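Local coordinates for lipolytic protein G-D-S-L family (Veillonella parvula DSM 2008, PDB 4RW0) that probably hydrolyses ester or lipid substrates as a single-chain member of the GDSL (SGNH) lipase/acylhydrolase family, with substrate not established, at residues K177-E180 / V181-L185; K94-E97 / L98-K102. All blocks are in the same frame, centred on the assembly; numbering follows the deposited sequence.

Contact 1 of 2, residues K177-E180 / V181-L185; sequences KALE and VFTRL
Phe182 turns its CG beside its own backbone N and anti to the carbonyl carbon (chi1 -62°), which swings the ring back along helix 168-182 to Ala178, one turn earlier. There Phe182 CE2 rests 3.6 Å from Ala178 CB, an apolar contact at one corner of the ring. The carbonyl O of Ala178 also lies obliquely by the ring, 3.6 Å from Phe182 CG. That oxygen takes two backbone donors. Phe182 N reaches it in the carbonyl plane at 2.9 Å with an almost straight bond (170° at the hydrogen), whereas Val181 N, also at 2.9 Å, comes from above the plane with a more bent geometry of 140°. The pair sets an i to i+3 bond beside an i to i+4 bond. One residue on, Leu179 O receives Thr183 N at 3.1 Å and, weakly, the hydroxyl Thr183 OG1 at 3.0 Å, which stands beside its own backbone N and is thereby turned back toward Leu179 O. Past it, Arg184 CD lies 3.7 Å from Glu180 O, which sits at the edge of the guanidinium, near its plane; that arginine is poorly ordered. On the buried side, the Phe182 ring meets Phe38 edge-to-face and touches Ile6, Cys29, Ile33 and Ile143. With an alanine at Phe182, Phe38 would probably lose this edge-to-face partner and a gap would be likely to open between the helix and Ile6 and Ile143 of the sheet. A type I beta turn from Phe182 to Leu185 follows. The whole is the C-terminal end of an amphipathic helix packed on the parallel sheet of a three-layer alpha/beta SGNH hydrolase fold.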
loop_
_atom_site.group_PDB
_atom_site.type_symbol
_atom_site.label_atom_id
_atom_site.label_comp_id
_atom_site.label_asym_id
_atom_site.label_seq_id
_atom_site.Cartn_x
_atom_site.Cartn_y
_atom_site.Cartn_z
ATOM N N LYS A 177 -6.766 5.518 -8.523
ATOM C CA LYS A 177 -5.898 4.494 -9.078
ATOM C C LYS A 177 -6.179 3.127 -8.432
ATOM O O LYS A 177 -6.222 2.153 -9.127
ATOM C CB LYS A 177 -4.468 4.860 -8.816
ATOM C CG LYS A 177 -3.458 3.918 -9.422
ATOM C CD LYS A 177 -3.545 3.907 -10.949
ATOM C CE LYS A 177 -2.215 3.493 -11.516
ATOM N NZ LYS A 177 -2.256 3.723 -12.981
ATOM N N ALA A 178 -6.466 3.080 -7.120
ATOM C CA ALA A 178 -6.797 1.770 -6.435
ATOM C C ALA A 178 -8.132 1.231 -6.921
ATOM O O ALA A 178 -8.320 0.030 -7.115
ATOM C CB ALA A 178 -6.889 2.010 -4.921
ATOM N N LEU A 179 -9.077 2.126 -7.165
ATOM C CA LEU A 179 -10.350 1.740 -7.722
ATOM C C LEU A 179 -10.317 1.099 -9.116
ATOM O O LEU A 179 -11.205 0.313 -9.455
ATOM C CB LEU A 179 -11.346 2.905 -7.702
ATOM C CG LEU A 179 -11.877 3.369 -6.315
ATOM C CD1 LEU A 179 -12.685 4.667 -6.411
ATOM C CD2 LEU A 179 -12.730 2.295 -5.732
ATOM N N GLU A 180 -9.271 1.332 -9.875
ATOM C CA GLU A 180 -9.153 0.657 -11.142
ATOM C C GLU A 180 -8.980 -0.846 -10.899
ATOM O O GLU A 180 -9.425 -1.623 -11.714
ATOM C CB GLU A 180 -7.995 1.157 -11.948
ATOM C CG GLU A 180 -8.101 2.620 -12.400
ATOM C CD GLU A 180 -6.786 3.104 -13.105
ATOM O OE1 GLU A 180 -6.111 2.280 -13.760
ATOM O OE2 GLU A 180 -6.383 4.298 -12.956
ATOM N N VAL A 181 -8.406 -1.240 -9.761
ATOM C CA VAL A 181 -8.234 -2.683 -9.411
ATOM C C VAL A 181 -9.393 -3.165 -8.623
ATOM O O VAL A 181 -10.013 -4.185 -8.978
ATOM C CB VAL A 181 -6.953 -2.862 -8.594
ATOM C CG1 VAL A 181 -6.917 -4.216 -7.840
ATOM C CG2 VAL A 181 -5.751 -2.694 -9.474
ATOM N N PHE A 182 -9.801 -2.424 -7.575
ATOM C CA PHE A 182 -10.838 -2.915 -6.668
ATOM C C PHE A 182 -12.200 -3.069 -7.305
ATOM O O PHE A 182 -12.998 -3.915 -6.881
ATOM C CB PHE A 182 -11.031 -2.036 -5.406
ATOM C CG PHE A 182 -9.827 -1.943 -4.503
ATOM C CD1 PHE A 182 -9.008 -3.046 -4.254
ATOM C CD2 PHE A 182 -9.566 -0.776 -3.835
ATOM C CE1 PHE A 182 -7.926 -2.938 -3.380
ATOM C CE2 PHE A 182 -8.465 -0.652 -2.986
ATOM C CZ PHE A 182 -7.651 -1.745 -2.769
ATOM N N THR A 183 -12.509 -2.209 -8.261
ATOM C CA THR A 183 -13.797 -2.231 -8.931
ATOM C C THR A 183 -13.975 -3.463 -9.831
ATOM O O THR A 183 -15.086 -3.888 -10.099
ATOM C CB THR A 183 -13.985 -0.916 -9.742
ATOM O OG1 THR A 183 -14.123 0.162 -8.810
ATOM C CG2 THR A 183 -15.217 -0.950 -10.458
ATOM N N ARG A 184 -12.893 -4.028 -10.302
ATOM C CA ARG A 184 -12.953 -5.146 -11.197
ATOM C C ARG A 184 -12.899 -6.491 -10.449
ATOM O O ARG A 184 -12.874 -7.528 -11.084
ATOM C CB ARG A 184 -11.775 -5.073 -12.176
ATOM C CG ARG A 184 -11.823 -4.004 -13.270
ATOM C CD ARG A 184 -10.547 -4.151 -14.121
ATOM N NE ARG A 184 -10.402 -3.201 -15.236
ATOM C CZ ARG A 184 -10.684 -3.459 -16.520
ATOM N NH1 ARG A 184 -11.169 -4.641 -16.898
ATOM N NH2 ARG A 184 -10.495 -2.514 -17.439
ATOM N N LEU A 185 -12.830 -6.486 -9.121
ATOM C CA LEU A 185 -12.874 -7.731 -8.354
ATOM C C LEU A 185 -14.338 -8.176 -8.248
ATOM O O LEU A 185 -14.599 -9.374 -8.360
ATOM C CB LEU A 185 -12.276 -7.580 -6.941
ATOM C CG LEU A 185 -10.890 -6.954 -6.831
ATOM C CD1 LEU A 185 -10.563 -6.725 -5.358
ATOM C CD2 LEU A 185 -9.807 -7.794 -7.471
#

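Contact 2 of 2, residues K94-E97 / L98-K102; sequences KAIE and LASTK
Ile96 O is gripped twice by Ser100: the hydroxyl OG donates to it at 2.8 Å and the backbone N at 3.0 Å, from opposite faces of the carbonyl plane. The N-H bond is somewhat bent, 145° at the hydrogen. Ser100 OG stands beside its own N and anti to its carbonyl carbon (chi1 -71°), a torsion that returns the hydroxyl to the preceding turn and lets one residue occupy the oxygen with both its donors. Upstream the bonds are regular i to i+4 links: Ala99 N to Ala95 O at 2.8 Å, nearly straight at 173°, and Leu98 N to Lys94 O at 2.9 Å. This is the C-terminal end of helix 85-100, which in the alpha/beta fold of SGNH hydrolases leads into strand 104-108. Its inner side carries Ile96 and Ala99 onto strands 69-73 and 104-108, while Ala95 and Leu98 lean on helix 48-59. Between the two segments themselves, the apolar side chains hardly meet one another; Leu98 CB instead sits 3.5 Å from Lys94 O, and Ala99 CB approaches Ala95 O. At the exit Leu98 O also has two donors from one residue, with Thr101 OG1 reaching it at 2.7 Å, nearly along the C=O axis, and Thr101 N joining it. The other branch of that threonine, CG2, lies 3.7 Å from Glu97 O. Lys102 O, just beyond, accepts a hydrogen bond from Arg68 NH1.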
loop_
_atom_site.group_PDB
_atom_site.type_symbol
_atom_site.label_atom_id
_atom_site.label_comp_id
_atom_site.label_asym_id
_atom_site.label_seq_id
_atom_site.Cartn_x
_atom_site.Cartn_y
_atom_site.Cartn_z
ATOM N N LYS A 94 7.961 -12.075 2.211
ATOM C CA LYS A 94 7.522 -12.834 3.379
ATOM C C LYS A 94 6.117 -12.459 3.806
ATOM O O LYS A 94 5.241 -13.291 4.010
ATOM C CB LYS A 94 8.478 -12.572 4.526
ATOM C CG LYS A 94 9.634 -13.543 4.477
ATOM C CD LYS A 94 10.895 -13.082 5.228
ATOM C CE LYS A 94 10.722 -12.806 6.715
ATOM N NZ LYS A 94 12.037 -12.463 7.337
ATOM N N ALA A 95 5.864 -11.171 3.811
ATOM C CA ALA A 95 4.508 -10.698 4.099
ATOM C C ALA A 95 3.496 -11.199 3.096
ATOM O O ALA A 95 2.390 -11.629 3.492
ATOM C CB ALA A 95 4.510 -9.185 4.186
ATOM N N ILE A 96 3.875 -11.186 1.814
ATOM C CA ILE A 96 2.985 -11.588 0.759
ATOM C C ILE A 96 2.678 -13.074 0.841
ATOM O O ILE A 96 1.524 -13.502 0.668
ATOM C CB ILE A 96 3.586 -11.231 -0.632
ATOM C CG1 ILE A 96 3.683 -9.713 -0.857
ATOM C CG2 ILE A 96 2.815 -11.896 -1.755
ATOM C CD1 ILE A 96 4.645 -9.302 -1.967
ATOM N N GLU A 97 3.696 -13.863 1.160
ATOM C CA GLU A 97 3.506 -15.369 1.322
ATOM C C GLU A 97 2.631 -15.677 2.507
ATOM O O GLU A 97 1.699 -16.486 2.409
ATOM C CB GLU A 97 4.850 -16.046 1.472
ATOM C CG GLU A 97 5.691 -15.928 0.211
ATOM C CD GLU A 97 7.144 -16.427 0.368
ATOM O OE1 GLU A 97 7.671 -16.583 1.520
ATOM O OE2 GLU A 97 7.763 -16.643 -0.704
ATOM N N LEU A 98 2.840 -14.946 3.600
ATOM C CA LEU A 98 1.976 -15.110 4.758
ATOM C C LEU A 98 0.547 -14.728 4.471
ATOM O O LEU A 98 -0.377 -15.525 4.661
ATOM C CB LEU A 98 2.544 -14.322 5.940
ATOM C CG LEU A 98 1.643 -14.283 7.173
ATOM C CD1 LEU A 98 1.431 -15.714 7.716
ATOM C CD2 LEU A 98 2.204 -13.310 8.218
ATOM N N ALA A 99 0.313 -13.510 3.928
ATOM C CA ALA A 99 -1.055 -13.103 3.656
ATOM C C ALA A 99 -1.762 -14.021 2.668
ATOM O O ALA A 99 -2.977 -14.231 2.757
ATOM C CB ALA A 99 -1.048 -11.626 3.147
ATOM N N SER A 100 -1.013 -14.604 1.740
ATOM C CA SER A 100 -1.609 -15.516 0.744
ATOM C C SER A 100 -2.282 -16.747 1.298
ATOM O O SER A 100 -3.154 -17.311 0.637
ATOM C CB SER A 100 -0.576 -16.042 -0.246
ATOM O OG SER A 100 -0.238 -14.942 -1.043
ATOM N N THR A 101 -1.952 -17.101 2.533
ATOM C CA THR A 101 -2.605 -18.256 3.151
ATOM C C THR A 101 -3.994 -17.938 3.648
ATOM O O THR A 101 -4.731 -18.874 3.979
ATOM C CB THR A 101 -1.777 -18.786 4.320
ATOM O OG1 THR A 101 -1.714 -17.784 5.340
ATOM C CG2 THR A 101 -0.350 -19.151 3.878
ATOM N N LYS A 102 -4.374 -16.633 3.725
ATOM C CA LYS A 102 -5.713 -16.266 4.232
ATOM C C LYS A 102 -6.576 -15.487 3.261
ATOM O O LYS A 102 -7.734 -15.198 3.537
ATOM C CB LYS A 102 -5.568 -15.406 5.517
ATOM C CG LYS A 102 -4.798 -16.120 6.627
ATOM C CD LYS A 102 -5.703 -17.144 7.255
ATOM C CE LYS A 102 -4.904 -17.944 8.263
ATOM N NZ LYS A 102 -5.831 -18.945 8.810
#

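How the contacts relate
Both contacts are partly buried ends of helices against the same parallel sheet, but they hold different elements: 177-185 lies by helix 25-32 and strands 4-10, 36-40 and 141-143, whereas 94-102 lies by helices 48-59 and 120-138 and strands 69-73 and 104-108. Their centres are 21 Å apart and they do not touch. Contact 1 places a large aromatic ring in the core, and its hydroxyl bond is weak; contact 2 puts smaller apolar groups inward and has two hydroxyls, of Ser100 and Thr101, that hydrogen-bond to carbonyls on its exposed side. Contact 1 lies at the chain's C-terminus, and the side chain of Leu179 is about 9 Å from the bound sodium ion, while contact 2 leads into another strand.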